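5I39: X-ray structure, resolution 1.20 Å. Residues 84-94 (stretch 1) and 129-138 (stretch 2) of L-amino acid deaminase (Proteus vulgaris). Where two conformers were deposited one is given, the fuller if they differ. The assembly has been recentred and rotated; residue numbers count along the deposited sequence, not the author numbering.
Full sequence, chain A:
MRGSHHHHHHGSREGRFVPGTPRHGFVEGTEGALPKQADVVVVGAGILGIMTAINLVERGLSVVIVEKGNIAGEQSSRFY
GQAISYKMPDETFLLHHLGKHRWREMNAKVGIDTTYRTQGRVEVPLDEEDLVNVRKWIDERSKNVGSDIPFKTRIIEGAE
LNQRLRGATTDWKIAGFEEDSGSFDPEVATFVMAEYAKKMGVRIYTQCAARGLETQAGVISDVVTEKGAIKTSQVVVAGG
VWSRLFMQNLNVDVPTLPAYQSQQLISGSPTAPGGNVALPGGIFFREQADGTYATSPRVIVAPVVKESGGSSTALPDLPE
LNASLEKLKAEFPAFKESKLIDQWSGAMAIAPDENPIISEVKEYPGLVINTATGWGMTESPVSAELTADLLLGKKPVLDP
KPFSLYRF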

# COMPACT_ATOMS: atom_id res chain seq x y z
N ILE A 84 8.00 -2.34 3.83
CA ILE A 84 9.34 -2.91 3.77
C ILE A 84 10.09 -2.46 2.53
O ILE A 84 9.48 -2.19 1.49
CB ILE A 84 9.32 -4.47 3.85
CG1 ILE A 84 8.78 -5.12 2.56
CG2 ILE A 84 8.53 -4.92 5.07
CD1 ILE A 84 8.90 -6.64 2.54
N SER A 85 11.41 -2.38 2.65
CA SER A 85 12.30 -2.23 1.50
C SER A 85 13.05 -3.52 1.17
O SER A 85 13.78 -3.55 0.18
CB SER A 85 13.31 -1.12 1.75
OG SER A 85 14.17 -1.44 2.83
N TYR A 86 12.85 -4.58 1.96
CA TYR A 86 13.63 -5.83 1.83
C TYR A 86 13.55 -6.40 0.42
O TYR A 86 12.46 -6.59 -0.11
CB TYR A 86 13.13 -6.87 2.83
CG TYR A 86 14.13 -7.94 3.21
CD1 TYR A 86 15.32 -7.59 3.84
CD2 TYR A 86 13.87 -9.30 3.01
CE1 TYR A 86 16.24 -8.56 4.23
CE2 TYR A 86 14.78 -10.27 3.40
CZ TYR A 86 15.96 -9.89 4.00
OH TYR A 86 16.86 -10.84 4.39
N LYS A 87 14.73 -6.66 -0.16
CA LYS A 87 14.90 -7.22 -1.51
C LYS A 87 14.41 -6.32 -2.65
O LYS A 87 14.37 -6.76 -3.80
CB LYS A 87 14.26 -8.62 -1.64
CG LYS A 87 14.95 -9.71 -0.85
CD LYS A 87 14.31 -11.06 -1.17
CE LYS A 87 15.11 -12.22 -0.63
NZ LYS A 87 14.51 -13.53 -0.98
N MSE A 88 14.06 -5.07 -2.38
CA MSE A 88 13.56 -4.21 -3.46
C MSE A 88 14.69 -3.92 -4.42
O MSE A 88 15.81 -3.63 -4.00
CB MSE A 88 12.97 -2.90 -2.97
CG MSE A 88 11.67 -3.07 -2.18
SE MSE A 88 10.20 -3.80 -3.25
CE MSE A 88 9.69 -5.22 -1.99
N PRO A 89 14.41 -3.99 -5.73
CA PRO A 89 15.43 -3.63 -6.71
C PRO A 89 15.68 -2.13 -6.71
O PRO A 89 14.93 -1.36 -6.10
CB PRO A 89 14.81 -4.09 -8.03
CG PRO A 89 13.35 -3.94 -7.81
CD PRO A 89 13.14 -4.34 -6.38
N ASP A 90 16.73 -1.71 -7.40
CA ASP A 90 17.09 -0.29 -7.45
C ASP A 90 15.95 0.60 -7.95
O ASP A 90 15.84 1.75 -7.55
CB ASP A 90 18.34 -0.08 -8.31
CG ASP A 90 18.93 1.30 -8.13
OD1 ASP A 90 19.19 1.69 -6.97
OD2 ASP A 90 19.14 2.01 -9.14
N GLU A 91 15.09 0.06 -8.81
CA GLU A 91 13.98 0.83 -9.36
C GLU A 91 13.02 1.34 -8.27
O GLU A 91 12.53 2.46 -8.37
CB GLU A 91 13.21 0.01 -10.41
CG GLU A 91 13.95 -0.17 -11.74
CD GLU A 91 15.09 -1.17 -11.71
OE1 GLU A 91 15.22 -1.95 -10.75
OE2 GLU A 91 15.89 -1.20 -12.67
N THR A 92 12.78 0.52 -7.25
CA THR A 92 11.81 0.85 -6.21
C THR A 92 12.39 0.98 -4.80
O THR A 92 11.65 1.31 -3.87
CB THR A 92 10.66 -0.17 -6.18
OG1 THR A 92 11.21 -1.49 -6.03
CG2 THR A 92 9.84 -0.09 -7.46
N PHE A 93 13.70 0.78 -4.63
CA PHE A 93 14.25 0.82 -3.28
C PHE A 93 13.97 2.16 -2.59
O PHE A 93 13.44 2.19 -1.48
CB PHE A 93 15.75 0.54 -3.24
CG PHE A 93 16.31 0.71 -1.86
CD1 PHE A 93 16.15 -0.30 -0.91
CD2 PHE A 93 16.87 1.91 -1.46
CE1 PHE A 93 16.61 -0.13 0.38
CE2 PHE A 93 17.32 2.09 -0.17
CZ PHE A 93 17.19 1.07 0.76
N LEU A 94 14.34 3.26 -3.23
CA LEU A 94 14.16 4.57 -2.59
C LEU A 94 12.69 4.93 -2.39
O LEU A 94 12.32 5.54 -1.40
CB LEU A 94 14.91 5.67 -3.34
CG LEU A 94 16.43 5.63 -3.18
CD1 LEU A 94 17.07 6.66 -4.10
CD2 LEU A 94 16.88 5.87 -1.74
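Stretch 2, residues 129-138: EDLVNVRKWI

Stretch 2 is helical from Glu129 to Ile138, part of a longer helix, its i to i+4 backbone hydrogen bonds unbroken from Glu129 O to Val134 O. It lies against the type II turn Ser85–Met88 of stretch 1, running from the tip of the Lys87 side chain back to the turn, with Asp130, Val134 and Trp137 along the contacting side; the CA atoms come closest at Lys87 and Trp137, 6.6 Å apart. Trp137 is the large bump. Its CA-to-CB bond points toward stretch 1, and chi1 near 180° (t) carries the indole against the turn, where the backbone forms one wall of the hollow: Lys87 N stands 3.3 Å from Trp137 CZ2 over one ring face, and Lys87 CA packs 3.6 Å from the centroid of the five-membered ring in a CH-pi contact. At the ring edge, Trp137 NE1 donates a hydrogen bond to Met88 O (2.8 Å). Phe93 CD1, 3.9 Å from Trp137 CZ2, and the obliquely set Tyr86 ring, its CD1 4.3 Å from Trp137 CZ3, add further walls. One helical turn earlier, the smaller Val134 meets Tyr86 and Lys87: Val134 CB is 3.6 Å from Tyr86 OH, and Val134 CG1 3.3 Å from Lys87 CE. The extended lysine passes this valine to reach Asp130, closing a salt bridge from Lys87 NZ to Asp130 OD1 (2.9 Å).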

# COMPACT_ATOMS: atom_id res chain seq x y z
N GLU A 129 21.61 -20.52 -0.87
CA GLU A 129 21.57 -19.62 -2.04
C GLU A 129 20.80 -18.33 -1.74
O GLU A 129 21.25 -17.24 -2.09
CB GLU A 129 20.94 -20.34 -3.25
CG GLU A 129 20.89 -19.50 -4.53
CD GLU A 129 20.44 -20.29 -5.75
OE1 GLU A 129 19.81 -21.36 -5.58
OE2 GLU A 129 20.72 -19.84 -6.88
N ASP A 130 19.64 -18.47 -1.11
CA ASP A 130 18.84 -17.31 -0.71
C ASP A 130 19.62 -16.41 0.25
O ASP A 130 19.58 -15.19 0.12
CB ASP A 130 17.52 -17.77 -0.08
CG ASP A 130 16.48 -16.66 0.03
OD1 ASP A 130 16.46 -15.73 -0.80
OD2 ASP A 130 15.66 -16.74 0.97
N LEU A 131 20.34 -17.02 1.19
CA LEU A 131 21.18 -16.29 2.13
C LEU A 131 22.31 -15.53 1.42
O LEU A 131 22.58 -14.38 1.75
CB LEU A 131 21.75 -17.24 3.19
CG LEU A 131 22.72 -16.65 4.23
CD1 LEU A 131 22.14 -15.46 4.96
CD2 LEU A 131 23.11 -17.74 5.21
N VAL A 132 22.95 -16.17 0.43
CA VAL A 132 23.94 -15.48 -0.41
C VAL A 132 23.29 -14.25 -1.06
O VAL A 132 23.85 -13.16 -1.04
CB VAL A 132 24.54 -16.41 -1.49
CG1 VAL A 132 25.36 -15.62 -2.51
CG2 VAL A 132 25.41 -17.48 -0.86
N ASN A 133 22.11 -14.45 -1.63
CA ASN A 133 21.43 -13.37 -2.35
C ASN A 133 21.04 -12.20 -1.46
O ASN A 133 21.25 -11.05 -1.83
CB ASN A 133 20.22 -13.91 -3.10
CG ASN A 133 20.60 -14.86 -4.22
OD1 ASN A 133 21.75 -14.89 -4.67
ND2 ASN A 133 19.64 -15.66 -4.67
N VAL A 134 20.50 -12.49 -0.28
CA VAL A 134 20.12 -11.40 0.65
C VAL A 134 21.36 -10.68 1.18
O VAL A 134 21.36 -9.45 1.29
CB VAL A 134 19.16 -11.84 1.79
CG1 VAL A 134 17.86 -12.35 1.21
CG2 VAL A 134 19.76 -12.86 2.73
N ARG A 135 22.42 -11.42 1.48
CA ARG A 135 23.67 -10.79 1.93
C ARG A 135 24.24 -9.85 0.87
O ARG A 135 24.63 -8.72 1.20
CB ARG A 135 24.70 -11.83 2.35
CG ARG A 135 24.49 -12.32 3.77
CD ARG A 135 25.42 -13.46 4.12
NE ARG A 135 25.62 -13.56 5.57
CZ ARG A 135 25.93 -14.67 6.23
NH1 ARG A 135 26.05 -15.84 5.59
NH2 ARG A 135 26.12 -14.63 7.54
N LYS A 136 24.24 -10.28 -0.38
CA LYS A 136 24.69 -9.42 -1.47
C LYS A 136 23.81 -8.17 -1.59
O LYS A 136 24.32 -7.06 -1.78
CB LYS A 136 24.71 -10.16 -2.81
CG LYS A 136 25.35 -9.35 -3.93
CD LYS A 136 25.31 -10.04 -5.28
CE LYS A 136 25.96 -9.17 -6.34
NZ LYS A 136 25.92 -9.80 -7.69
N TRP A 137 22.50 -8.36 -1.49
CA TRP A 137 21.54 -7.26 -1.57
C TRP A 137 21.82 -6.20 -0.49
O TRP A 137 21.87 -5.01 -0.78
CB TRP A 137 20.10 -7.79 -1.49
CG TRP A 137 19.08 -6.73 -1.67
CD1 TRP A 137 18.56 -6.29 -2.85
CD2 TRP A 137 18.48 -5.94 -0.64
NE1 TRP A 137 17.66 -5.27 -2.62
CE2 TRP A 137 17.59 -5.04 -1.27
CE3 TRP A 137 18.58 -5.93 0.75
CZ2 TRP A 137 16.83 -4.12 -0.55
CZ3 TRP A 137 17.82 -5.01 1.47
CH2 TRP A 137 16.96 -4.12 0.81
N ILE A 138 22.03 -6.65 0.75
CA ILE A 138 22.33 -5.72 1.85
C ILE A 138 23.68 -5.03 1.65
O ILE A 138 23.79 -3.82 1.81
CB ILE A 138 22.29 -6.42 3.23
CG1 ILE A 138 20.89 -7.00 3.50
CG2 ILE A 138 22.63 -5.42 4.33
CD1 ILE A 138 20.82 -7.92 4.71
O HOH W 1 14.82 -14.45 2.33